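Local coordinates for protein DyP-type peroxidase (Thermobifida cellulosilytica, PDB 4GS1) that uses a haem to reduce hydrogen peroxide while oxidising dyes and other substrates, as expected of a DyP-type peroxidase, at residues Pro41-Arg46 with Met341-Asn346; Met150-Ala155 with Val318-Asn323; Asp196-Pro199 with Gln205-Gly208; Asp261-Arg264 with Arg268-Asp271. All blocks are in the same frame, centred on the assembly; numbering follows the deposited sequence. Where two conformers were deposited one is given.

Interaction 1 (Pro41-Arg46 with Met341-Asn346); sequences PGISGR and MAWQGN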
# COMPACT_ATOMS: atom_id res chain seq x y z
N PRO B 41 16.92 12.67 8.63
CA PRO B 41 16.54 12.06 7.35
C PRO B 41 15.04 12.19 7.14
O PRO B 41 14.29 12.24 8.12
CB PRO B 41 16.87 10.59 7.55
CG PRO B 41 17.97 10.59 8.58
CD PRO B 41 17.59 11.69 9.52
N GLY B 42 14.60 12.26 5.89
CA GLY B 42 13.17 12.27 5.60
C GLY B 42 12.64 13.62 5.17
O GLY B 42 11.42 13.80 5.08
N ILE B 43 13.54 14.56 4.89
CA ILE B 43 13.14 15.91 4.50
C ILE B 43 13.84 16.29 3.20
O ILE B 43 13.19 16.57 2.20
CB ILE B 43 13.48 16.93 5.61
CG1 ILE B 43 12.70 16.59 6.89
CG2 ILE B 43 13.18 18.37 5.15
CD1 ILE B 43 13.20 17.31 8.13
N SER B 44 15.17 16.26 3.21
CA SER B 44 15.97 16.58 2.03
C SER B 44 16.36 15.31 1.28
O SER B 44 16.10 14.20 1.74
CB SER B 44 17.23 17.33 2.43
OG SER B 44 18.08 16.50 3.21
N GLY B 45 17.00 15.47 0.12
CA GLY B 45 17.46 14.32 -0.63
C GLY B 45 16.35 13.70 -1.46
O GLY B 45 15.20 14.13 -1.38
N ARG B 46 16.68 12.68 -2.25
CA ARG B 46 15.67 11.98 -3.02
C ARG B 46 14.71 11.26 -2.08
O ARG B 46 15.13 10.61 -1.13
CB ARG B 46 16.31 10.97 -3.98
CG ARG B 46 16.83 11.61 -5.27
CD ARG B 46 17.55 10.58 -6.13
NE ARG B 46 18.77 10.11 -5.48
CZ ARG B 46 19.49 9.06 -5.89
NH1 ARG B 46 19.10 8.36 -6.95
NH2 ARG B 46 20.58 8.71 -5.23
N MET B 341 2.31 16.49 2.91
CA MET B 341 3.29 16.76 3.96
C MET B 341 4.12 17.99 3.62
O MET B 341 4.91 17.98 2.67
CB MET B 341 4.17 15.53 4.19
CG MET B 341 3.42 14.40 4.87
SD MET B 341 4.53 13.08 5.37
CE MET B 341 4.54 12.17 3.90
N ALA B 342 3.92 19.06 4.38
CA ALA B 342 4.65 20.30 4.13
C ALA B 342 5.71 20.52 5.20
O ALA B 342 5.42 20.40 6.39
CB ALA B 342 3.70 21.48 4.10
N TRP B 343 6.92 20.87 4.77
CA TRP B 343 8.02 21.13 5.70
C TRP B 343 8.37 22.61 5.64
O TRP B 343 8.46 23.18 4.55
CB TRP B 343 9.24 20.30 5.28
CG TRP B 343 9.03 18.83 5.44
CD1 TRP B 343 8.59 17.95 4.51
CD2 TRP B 343 9.25 18.08 6.64
NE1 TRP B 343 8.51 16.68 5.05
CE2 TRP B 343 8.93 16.74 6.36
CE3 TRP B 343 9.68 18.41 7.92
CZ2 TRP B 343 9.02 15.73 7.31
CZ3 TRP B 343 9.78 17.42 8.87
CH2 TRP B 343 9.46 16.10 8.56
N GLN B 344 8.59 23.22 6.79
CA GLN B 344 8.89 24.66 6.84
C GLN B 344 9.52 25.02 8.17
O GLN B 344 9.36 24.30 9.16
CB GLN B 344 7.61 25.48 6.65
CG GLN B 344 6.54 25.25 7.72
CD GLN B 344 5.43 24.34 7.23
OE1 GLN B 344 4.59 24.76 6.43
NE2 GLN B 344 5.43 23.09 7.68
N GLY B 345 10.22 26.15 8.21
CA GLY B 345 10.84 26.60 9.45
C GLY B 345 9.82 27.14 10.44
O GLY B 345 10.08 27.21 11.65
N ASN B 346 8.65 27.53 9.94
CA ASN B 346 7.61 28.14 10.76
C ASN B 346 6.27 28.05 10.03
O ASN B 346 6.09 28.66 8.98
CB ASN B 346 7.97 29.62 10.98
CG ASN B 346 6.92 30.38 11.77
OD1 ASN B 346 5.95 29.81 12.28
ND2 ASN B 346 7.12 31.70 11.89
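I43 lies across one face of the W343 indole, as can be followed atom by atom. CB stands back from the ring. From it the two branches part, because chi1 of -62° sets CG1 beside the backbone N and leaves CG2 anti to it. CG2 reaches the rim of the five-membered ring, 4.2 Å from W343 CG. CG1 does the main touching: it hangs 3.5 Å from the centroid of the six-membered ring of W343, only 4° off the ring normal, which makes this a CH-pi contact over the face. Relative to the whole indole, CG1 is offset toward the rim, 3.4 Å above the plane. The tip, CD1, stays over the same face, toward its rim, 3.5 Å from W343 CZ3. The two side chains cross at about a right angle. A second touch comes from the backbone, where G42 O meets W343 CZ2 at 3.8 Å in an oblique approach. G42 itself has a positive phi of 106°, a conformation in which a CB would be pressed against the preceding carbonyl, so glycine suits the turn that delivers I43. No hydrogen bond crosses this buried contact; it is mainly apolar, with one carbonyl oxygen near the ring. W343 sits on strand 334-344, bonded through its backbone to V318 of strand 318-328, with its ring also against S240 and L242 of strand 240-249. Q152 of strand 149-155 touches the same indole, so the loop between helix 21-30 and strand 50-58 packs where the two antiparallel sheets face each other.

Interaction 2 (Met150-Ala155 with Val318-Asn323); sequences MLQVGA and VRRGYN. With HEM (protoporphyrin IX containing Fe), chain F; OXY (oxygen molecule), chain G.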
# COMPACT_ATOMS: atom_id res chain seq x y z
N MET B 150 5.59 11.29 16.68
CA MET B 150 5.47 10.90 15.28
C MET B 150 6.70 10.12 14.79
O MET B 150 7.83 10.46 15.14
CB MET B 150 5.27 12.16 14.42
CG MET B 150 5.03 11.92 12.96
SD MET B 150 6.54 11.79 11.99
CE MET B 150 7.45 13.23 12.52
N LEU B 151 6.46 9.08 13.99
CA LEU B 151 7.53 8.48 13.19
C LEU B 151 7.13 8.61 11.71
O LEU B 151 5.99 8.34 11.34
CB LEU B 151 7.76 7.01 13.53
CG LEU B 151 8.41 6.69 14.88
CD1 LEU B 151 8.49 5.17 15.06
CD2 LEU B 151 9.80 7.32 14.95
N GLN B 152 8.07 9.06 10.88
CA GLN B 152 7.92 8.93 9.43
C GLN B 152 8.95 7.90 9.02
O GLN B 152 10.15 8.09 9.25
CB GLN B 152 8.19 10.26 8.71
CG GLN B 152 8.11 10.14 7.17
CD GLN B 152 8.53 11.40 6.43
OE1 GLN B 152 9.56 12.01 6.74
NE2 GLN B 152 7.75 11.77 5.44
N VAL B 153 8.50 6.79 8.45
CA VAL B 153 9.41 5.74 8.01
C VAL B 153 9.29 5.64 6.50
O VAL B 153 8.18 5.57 5.97
CB VAL B 153 9.08 4.39 8.67
CG1 VAL B 153 10.23 3.41 8.46
CG2 VAL B 153 8.81 4.56 10.17
N GLY B 154 10.41 5.65 5.79
CA GLY B 154 10.36 5.61 4.34
C GLY B 154 11.33 4.59 3.78
O GLY B 154 12.37 4.34 4.36
N ALA B 155 10.98 4.00 2.64
CA ALA B 155 11.89 3.08 1.95
C ALA B 155 11.46 2.92 0.52
O ALA B 155 10.32 3.22 0.17
CB ALA B 155 11.92 1.73 2.66
N VAL B 318 8.33 23.25 1.58
CA VAL B 318 8.69 22.09 0.77
C VAL B 318 7.61 21.04 0.93
O VAL B 318 7.35 20.57 2.03
CB VAL B 318 10.06 21.51 1.16
CG1 VAL B 318 10.27 20.16 0.49
CG2 VAL B 318 11.17 22.47 0.75
N ARG B 319 6.96 20.70 -0.18
CA ARG B 319 5.92 19.68 -0.16
C ARG B 319 6.52 18.33 -0.54
O ARG B 319 7.10 18.19 -1.61
CB ARG B 319 4.78 20.08 -1.12
CG ARG B 319 3.94 21.25 -0.62
CD ARG B 319 3.12 21.90 -1.73
NE ARG B 319 3.99 22.48 -2.76
CZ ARG B 319 3.97 22.15 -4.05
NH1 ARG B 319 3.10 21.26 -4.51
NH2 ARG B 319 4.82 22.74 -4.89
N ARG B 320 6.37 17.35 0.36
CA ARG B 320 6.98 16.03 0.18
C ARG B 320 5.91 14.99 0.45
O ARG B 320 5.97 14.24 1.42
CB ARG B 320 8.18 15.88 1.13
CG ARG B 320 9.06 14.66 0.88
CD ARG B 320 10.23 14.68 1.88
NE ARG B 320 11.12 13.52 1.76
CZ ARG B 320 10.88 12.34 2.33
NH1 ARG B 320 9.76 12.16 3.03
NH2 ARG B 320 11.75 11.35 2.19
N GLY B 321 4.90 14.99 -0.41
CA GLY B 321 3.72 14.17 -0.21
C GLY B 321 3.73 12.84 -0.92
O GLY B 321 4.62 12.55 -1.74
N TYR B 322 2.74 12.01 -0.60
CA TYR B 322 2.62 10.67 -1.15
C TYR B 322 1.18 10.42 -1.53
O TYR B 322 0.27 11.04 -0.98
CB TYR B 322 3.10 9.61 -0.13
CG TYR B 322 4.61 9.56 -0.02
CD1 TYR B 322 5.34 8.56 -0.65
CD2 TYR B 322 5.30 10.54 0.69
CE1 TYR B 322 6.74 8.54 -0.57
CE2 TYR B 322 6.70 10.53 0.75
CZ TYR B 322 7.40 9.52 0.12
OH TYR B 322 8.78 9.50 0.19
N ASN B 323 0.95 9.48 -2.44
CA ASN B 323 -0.41 9.08 -2.77
C ASN B 323 -0.90 8.03 -1.79
O ASN B 323 -0.11 7.20 -1.34
CB ASN B 323 -0.44 8.50 -4.18
CG ASN B 323 0.14 9.45 -5.19
OD1 ASN B 323 -0.23 10.62 -5.23
ND2 ASN B 323 1.11 8.98 -5.98
CHA HEM F . 1.23 23.59 -6.31
CHB HEM F . -1.77 19.79 -6.31
CHC HEM F . -3.04 20.73 -1.71
CHD HEM F . 0.27 24.28 -1.56
C1A HEM F . 0.51 22.49 -6.70
C2A HEM F . 0.53 21.92 -8.03
C3A HEM F . -0.30 20.88 -8.02
C4A HEM F . -0.87 20.75 -6.70
CMA HEM F . -0.62 19.93 -9.21
CAA HEM F . 1.38 22.47 -9.21
CBA HEM F . 2.75 21.76 -9.31
CGA HEM F . 3.68 22.13 -8.19
O1A HEM F . 4.25 23.27 -8.23
O2A HEM F . 3.88 21.30 -7.27
C1B HEM F . -2.39 19.73 -5.08
C2B HEM F . -3.42 18.79 -4.71
C3B HEM F . -3.79 19.05 -3.45
C4B HEM F . -2.98 20.15 -2.97
CMB HEM F . -3.98 17.72 -5.69
CAB HEM F . -4.84 18.33 -2.56
CBB HEM F . -5.24 17.06 -2.78
C1C HEM F . -2.25 21.78 -1.27
C2C HEM F . -2.29 22.40 0.05
C3C HEM F . -1.36 23.37 0.09
C4C HEM F . -0.73 23.41 -1.21
CMC HEM F . -3.23 21.93 1.18
CAC HEM F . -0.96 24.35 1.23
CBC HEM F . -1.74 24.68 2.26
C1D HEM F . 0.83 24.40 -2.80
C2D HEM F . 1.90 25.31 -3.13
C3D HEM F . 2.19 25.10 -4.60
C4D HEM F . 1.28 24.07 -5.03
CMD HEM F . 2.62 26.32 -2.19
CAD HEM F . 3.25 25.84 -5.44
CBD HEM F . 2.70 27.21 -5.86
CGD HEM F . 3.79 27.91 -6.65
O1D HEM F . 3.79 27.82 -7.90
O2D HEM F . 4.68 28.54 -6.01
NA HEM F . -0.35 21.76 -5.90
NB HEM F . -2.14 20.55 -3.99
NC HEM F . -1.29 22.44 -2.03
ND HEM F . 0.50 23.67 -3.95
FE HEM F . -0.89 22.18 -4.00
O1 OXY G . 0.61 20.40 -3.41
O2 OXY G . 1.12 19.05 -3.09
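Q152 and R320 meet with their CA atoms 11.7 Å apart, on strands 149-155 and 318-328, and two long side chains span that distance. These strands belong to different sheets, one in each of the two ferredoxin-like halves of the DyP fold. Both side chains are extended. R320 has CG anti to its backbone nitrogen (chi1 -170°) and stays straight out to NE, presenting NH1 to the Q152 amide at the edge of the guanidinium. The amide atom modelled as NE2 lies 3.2 Å from R320 NH1, but the amide is probably turned over, and with it turned back the pair may be a hydrogen bond. The amide and guanidinium planes stand 64° apart. The next residue back along the strand, R319, leaves in the other direction, to the haem. A bend at chi3 (-63°) lays its guanidinium flat on the porphyrin, with HEM C4D 3.3 Å from its plane and over its centre. The group is then gripped at its edge. R319 NH1 donates to HEM O2A at 2.9 Å, and NH2 reaches the same oxygen at 2.9 Å, so one propionate oxygen receives two N-H groups. A dioxygen, probably from the crystallisation liquor, is bound to the haem iron through OXY O1 at 2.4 Å, and R319 NH1 makes a weak hydrogen bond of 2.9 Å to that same O1.

Interaction 3 (Asp196-Pro199 with Gln205-Gly208); sequences DATP and QIDG. With HEM (protoporphyrin IX containing Fe), chain F.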
# COMPACT_ATOMS: atom_id res chain seq x y z
N ASP B 196 14.53 10.89 -12.51
CA ASP B 196 14.64 12.26 -12.01
C ASP B 196 13.38 13.11 -12.25
O ASP B 196 13.28 14.23 -11.76
CB ASP B 196 15.84 12.98 -12.65
CG ASP B 196 17.17 12.38 -12.22
OD1 ASP B 196 17.24 11.79 -11.13
OD2 ASP B 196 18.15 12.51 -12.98
N ALA B 197 12.42 12.58 -13.02
CA ALA B 197 11.18 13.32 -13.31
C ALA B 197 10.38 13.53 -12.04
O ALA B 197 10.37 12.69 -11.15
CB ALA B 197 10.35 12.57 -14.33
N THR B 198 9.69 14.66 -11.93
CA THR B 198 8.92 14.83 -10.69
C THR B 198 7.68 13.93 -10.69
O THR B 198 7.09 13.67 -11.75
CB THR B 198 8.71 16.32 -10.30
OG1 THR B 198 7.32 16.61 -10.14
CG2 THR B 198 9.34 17.24 -11.31
N PRO B 199 7.32 13.38 -9.52
CA PRO B 199 6.24 12.39 -9.41
C PRO B 199 4.86 13.00 -9.67
O PRO B 199 4.69 14.21 -9.51
CB PRO B 199 6.33 11.93 -7.95
CG PRO B 199 7.73 12.28 -7.51
CD PRO B 199 8.03 13.56 -8.24
N GLN B 205 -1.71 14.81 -11.91
CA GLN B 205 -0.89 16.02 -11.97
C GLN B 205 0.54 15.80 -11.53
O GLN B 205 0.79 15.15 -10.53
CB GLN B 205 -1.52 17.10 -11.08
CG GLN B 205 -2.97 17.39 -11.43
CD GLN B 205 -3.83 17.72 -10.23
OE1 GLN B 205 -3.40 17.59 -9.08
NE2 GLN B 205 -5.07 18.14 -10.49
N ILE B 206 1.48 16.40 -12.25
CA ILE B 206 2.85 16.53 -11.74
C ILE B 206 2.77 17.36 -10.46
O ILE B 206 2.13 18.40 -10.42
CB ILE B 206 3.74 17.21 -12.80
CG1 ILE B 206 3.96 16.26 -13.98
CG2 ILE B 206 5.08 17.60 -12.21
CD1 ILE B 206 4.53 16.94 -15.21
N ASP B 207 3.41 16.89 -9.39
CA ASP B 207 3.18 17.47 -8.07
C ASP B 207 4.52 17.62 -7.36
O ASP B 207 5.13 16.63 -6.97
CB ASP B 207 2.22 16.55 -7.29
CG ASP B 207 1.60 17.21 -6.07
OD1 ASP B 207 2.20 18.15 -5.52
OD2 ASP B 207 0.50 16.77 -5.64
N GLY B 208 5.00 18.87 -7.24
CA GLY B 208 6.28 19.15 -6.60
C GLY B 208 7.14 20.19 -7.30
O GLY B 208 8.16 20.63 -6.76
CHA HEM F . 1.23 23.59 -6.31
CHB HEM F . -1.77 19.79 -6.31
CHC HEM F . -3.04 20.73 -1.71
CHD HEM F . 0.27 24.28 -1.56
C1A HEM F . 0.51 22.49 -6.70
C2A HEM F . 0.53 21.92 -8.03
C3A HEM F . -0.30 20.88 -8.02
C4A HEM F . -0.87 20.75 -6.70
CMA HEM F . -0.62 19.93 -9.21
CAA HEM F . 1.38 22.47 -9.21
CBA HEM F . 2.75 21.76 -9.31
CGA HEM F . 3.68 22.13 -8.19
O1A HEM F . 4.25 23.27 -8.23
O2A HEM F . 3.88 21.30 -7.27
C1B HEM F . -2.39 19.73 -5.08
C2B HEM F . -3.42 18.79 -4.71
C3B HEM F . -3.79 19.05 -3.45
C4B HEM F . -2.98 20.15 -2.97
CMB HEM F . -3.98 17.72 -5.69
CAB HEM F . -4.84 18.33 -2.56
CBB HEM F . -5.24 17.06 -2.78
C1C HEM F . -2.25 21.78 -1.27
C2C HEM F . -2.29 22.40 0.05
C3C HEM F . -1.36 23.37 0.09
C4C HEM F . -0.73 23.41 -1.21
CMC HEM F . -3.23 21.93 1.18
CAC HEM F . -0.96 24.35 1.23
CBC HEM F . -1.74 24.68 2.26
C1D HEM F . 0.83 24.40 -2.80
C2D HEM F . 1.90 25.31 -3.13
C3D HEM F . 2.19 25.10 -4.60
C4D HEM F . 1.28 24.07 -5.03
CMD HEM F . 2.62 26.32 -2.19
CAD HEM F . 3.25 25.84 -5.44
CBD HEM F . 2.70 27.21 -5.86
CGD HEM F . 3.79 27.91 -6.65
O1D HEM F . 3.79 27.82 -7.90
O2D HEM F . 4.68 28.54 -6.01
NA HEM F . -0.35 21.76 -5.90
NB HEM F . -2.14 20.55 -3.99
NC HEM F . -1.29 22.44 -2.03
ND HEM F . 0.50 23.67 -3.95
FE HEM F . -0.89 22.18 -4.00
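A psi of 157° at P199 turns its carbonyl oxygen toward D207, while chi1 of -164° at D207 sends the carboxylate away from that oxygen toward the haem. The backbone and side chain of D207 thus serve two different partners. D207 N donates to P199 O at 3.0 Å with an N-H...O angle of 158°, the donor standing nearly in line with the C=O bond; this is the hydrogen bond that closes the loop. Beside it T198 OG1 lies 3.2 Å from I206 CG2, a tight approach. The hydroxyl has no partner in the model and its chi1 is eclipsed, so its placement is doubtful. The second segment, with the sequence QIDG, matches the end of the GXXDG fingerprint of DyP peroxidases, and it borders the haem. G208 N donates to HEM O2A at 2.7 Å, from a positive-phi conformation that calls for glycine. I206 O lies 3.4 Å from HEM CMA. Q205 CB packs on the same methyl at 3.5 Å, and a bend at chi2 brings OE1 to within 3.4 Å of HEM CMB. That oxygen also accepts from N201 ND2, which bonds D207 OD2 as well. With an alanine at Q205, OE1 would be gone and N201 would probably be less firmly held for positioning D207. A backbone N-H therefore closes the loop, and G208 N shares O2A with the R319 guanidinium; the D207 carboxylate is probably positioned by N201 on the distal side of the haem, with R319 as a long, weak partner.

Interaction 4 (Asp261-Arg264 with Arg268-Asp271); sequences DRER and RHLD. With HEM (protoporphyrin IX containing Fe), chain F.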
# COMPACT_ATOMS: atom_id res chain seq x y z
N ASP B 261 -10.64 21.62 -18.49
CA ASP B 261 -11.19 22.13 -17.23
C ASP B 261 -10.36 21.68 -16.02
O ASP B 261 -10.17 22.45 -15.08
CB ASP B 261 -12.67 21.72 -17.08
CG ASP B 261 -13.59 22.55 -17.96
OD1 ASP B 261 -13.22 23.69 -18.32
OD2 ASP B 261 -14.70 22.05 -18.27
N ARG B 262 -9.86 20.45 -16.06
CA ARG B 262 -8.97 19.97 -14.99
C ARG B 262 -7.72 20.83 -14.91
O ARG B 262 -7.24 21.15 -13.82
CB ARG B 262 -8.55 18.52 -15.22
CG ARG B 262 -9.70 17.53 -15.15
CD ARG B 262 -9.20 16.12 -15.39
NE ARG B 262 -10.29 15.24 -15.80
CZ ARG B 262 -10.16 13.96 -16.10
NH1 ARG B 262 -8.98 13.37 -16.02
NH2 ARG B 262 -11.23 13.25 -16.46
N GLU B 263 -7.20 21.19 -16.08
CA GLU B 263 -6.01 22.03 -16.14
C GLU B 263 -6.28 23.41 -15.58
O GLU B 263 -5.41 23.98 -14.91
CB GLU B 263 -5.48 22.12 -17.59
CG GLU B 263 -4.95 20.76 -18.09
CD GLU B 263 -4.51 20.75 -19.54
OE1 GLU B 263 -5.09 21.51 -20.35
OE2 GLU B 263 -3.59 19.96 -19.87
N ARG B 264 -7.48 23.93 -15.80
CA ARG B 264 -7.84 25.25 -15.27
C ARG B 264 -8.07 25.25 -13.75
O ARG B 264 -7.92 26.29 -13.10
CB ARG B 264 -9.07 25.82 -15.99
CG ARG B 264 -8.78 26.32 -17.38
CD ARG B 264 -10.05 26.64 -18.15
NE ARG B 264 -9.79 26.67 -19.58
CZ ARG B 264 -10.35 25.87 -20.48
NH1 ARG B 264 -11.27 24.98 -20.12
NH2 ARG B 264 -10.01 25.99 -21.75
N ARG B 268 -2.03 24.62 -14.53
CA ARG B 268 -0.93 24.03 -15.31
C ARG B 268 -1.46 22.93 -16.21
O ARG B 268 -2.48 22.32 -15.92
CB ARG B 268 0.13 23.43 -14.37
CG ARG B 268 1.00 24.46 -13.64
CD ARG B 268 1.95 23.73 -12.70
NE ARG B 268 2.91 24.60 -11.99
CZ ARG B 268 4.12 24.91 -12.44
NH1 ARG B 268 4.52 24.47 -13.62
NH2 ARG B 268 4.92 25.67 -11.70
N HIS B 269 -0.74 22.68 -17.31
CA HIS B 269 -1.05 21.58 -18.23
C HIS B 269 -0.84 20.22 -17.59
O HIS B 269 0.12 20.02 -16.83
CB HIS B 269 -0.14 21.67 -19.46
CG HIS B 269 -0.42 22.85 -20.33
ND1 HIS B 269 -1.39 22.84 -21.31
CD2 HIS B 269 0.13 24.09 -20.37
CE1 HIS B 269 -1.41 24.01 -21.92
NE2 HIS B 269 -0.50 24.79 -21.37
N LEU B 270 -1.71 19.26 -17.90
CA LEU B 270 -1.61 17.92 -17.34
C LEU B 270 -0.47 17.12 -17.97
O LEU B 270 0.28 16.43 -17.27
CB LEU B 270 -2.94 17.16 -17.48
CG LEU B 270 -3.91 17.19 -16.29
CD1 LEU B 270 -5.25 16.57 -16.67
CD2 LEU B 270 -3.32 16.47 -15.08
N ASP B 271 -0.32 17.22 -19.29
CA ASP B 271 0.71 16.44 -19.98
C ASP B 271 2.14 16.87 -19.67
O ASP B 271 2.98 16.05 -19.28
CB ASP B 271 0.45 16.36 -21.50
CG ASP B 271 0.33 17.73 -22.17
OD1 ASP B 271 0.22 18.77 -21.48
OD2 ASP B 271 0.34 17.76 -23.42
CHA HEM F . 1.23 23.59 -6.31
CHB HEM F . -1.77 19.79 -6.31
CHC HEM F . -3.04 20.73 -1.71
CHD HEM F . 0.27 24.28 -1.56
C1A HEM F . 0.51 22.49 -6.70
C2A HEM F . 0.53 21.92 -8.03
C3A HEM F . -0.30 20.88 -8.02
C4A HEM F . -0.87 20.75 -6.70
CMA HEM F . -0.62 19.93 -9.21
CAA HEM F . 1.38 22.47 -9.21
CBA HEM F . 2.75 21.76 -9.31
CGA HEM F . 3.68 22.13 -8.19
O1A HEM F . 4.25 23.27 -8.23
O2A HEM F . 3.88 21.30 -7.27
C1B HEM F . -2.39 19.73 -5.08
C2B HEM F . -3.42 18.79 -4.71
C3B HEM F . -3.79 19.05 -3.45
C4B HEM F . -2.98 20.15 -2.97
CMB HEM F . -3.98 17.72 -5.69
CAB HEM F . -4.84 18.33 -2.56
CBB HEM F . -5.24 17.06 -2.78
C1C HEM F . -2.25 21.78 -1.27
C2C HEM F . -2.29 22.40 0.05
C3C HEM F . -1.36 23.37 0.09
C4C HEM F . -0.73 23.41 -1.21
CMC HEM F . -3.23 21.93 1.18
CAC HEM F . -0.96 24.35 1.23
CBC HEM F . -1.74 24.68 2.26
C1D HEM F . 0.83 24.40 -2.80
C2D HEM F . 1.90 25.31 -3.13
C3D HEM F . 2.19 25.10 -4.60
C4D HEM F . 1.28 24.07 -5.03
CMD HEM F . 2.62 26.32 -2.19
CAD HEM F . 3.25 25.84 -5.44
CBD HEM F . 2.70 27.21 -5.86
CGD HEM F . 3.79 27.91 -6.65
O1D HEM F . 3.79 27.82 -7.90
O2D HEM F . 4.68 28.54 -6.01
NA HEM F . -0.35 21.76 -5.90
NB HEM F . -2.14 20.55 -3.99
NC HEM F . -1.29 22.44 -2.03
ND HEM F . 0.50 23.67 -3.95
FE HEM F . -0.89 22.18 -4.00
O HOH W 1 -2.88 17.54 -21.07
O HOH W 2 -2.36 20.57 -22.18
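E263 and L270 are joined by a short, nearly straight hydrogen bond: L270 N donates to E263 OE2 at 2.8 Å, with an N-H...O angle of 171°. The carboxylate oxygen is met on its anti side, 24° out of plane. With chi1 of -67° setting CG beside the backbone N and the chain extended beyond it, E263 runs from the helix along the returning backbone until OE2 reaches that N-H. Water prolongs the network. Water 1 donates to E263 OE2 at 2.8 Å and receives a weak bond from D271 N. Water 2 is also close to OE2, and lies in the imidazole plane of H269, 2.6 Å from ND1, the direction undecided. Backbone evidence for the chain reversal is weaker: R268 N to E263 O is a long, weak hydrogen bond of 3.5 Å. It has the 6→1 spacing found in a Schellman motif at the end of helix 259-266, but is too weak to establish one. An alanine in place of E263 would remove the carboxylate, and L270 N would probably be left without its acceptor and the two waters without a shared one. Among charges, E263 OE2 and D271 OD1 lie 4.3 Å apart, a like pair; water 2 lies near both and may soften this. Apolar packing sets L270 CD1 4.1 Å from R262 CB, while the R262 guanidinium turns to L257 O and the W254 ring. R268 points away from the helix: its NH1 bonds G273 O and E281 O, and its CD rests 3.8 Å from HEM CAA.

Overall arrangement
From the N terminus, residues 41-46 open the widest loop, closed by interaction 1 at strand 334-344. Inside it, interaction 2 runs from strand 149-155 to strand 318-328, and the two contacts touch because strands 318-328 and 334-344 are neighbours in one sheet. Within interaction 2 nest two short closures, interaction 3 and then interaction 4, in series without crossing. Interaction 1 ties the loop before strand 50-58 to the second sheet, and interaction 2 joins the two sheets. Interactions 2, 3 and 4 all touch the haem, the last two meeting through Q205 CG and L270 CD2, 3.8 Å apart. Interactions 1 and 4 are the most distant, centres about 27 Å apart.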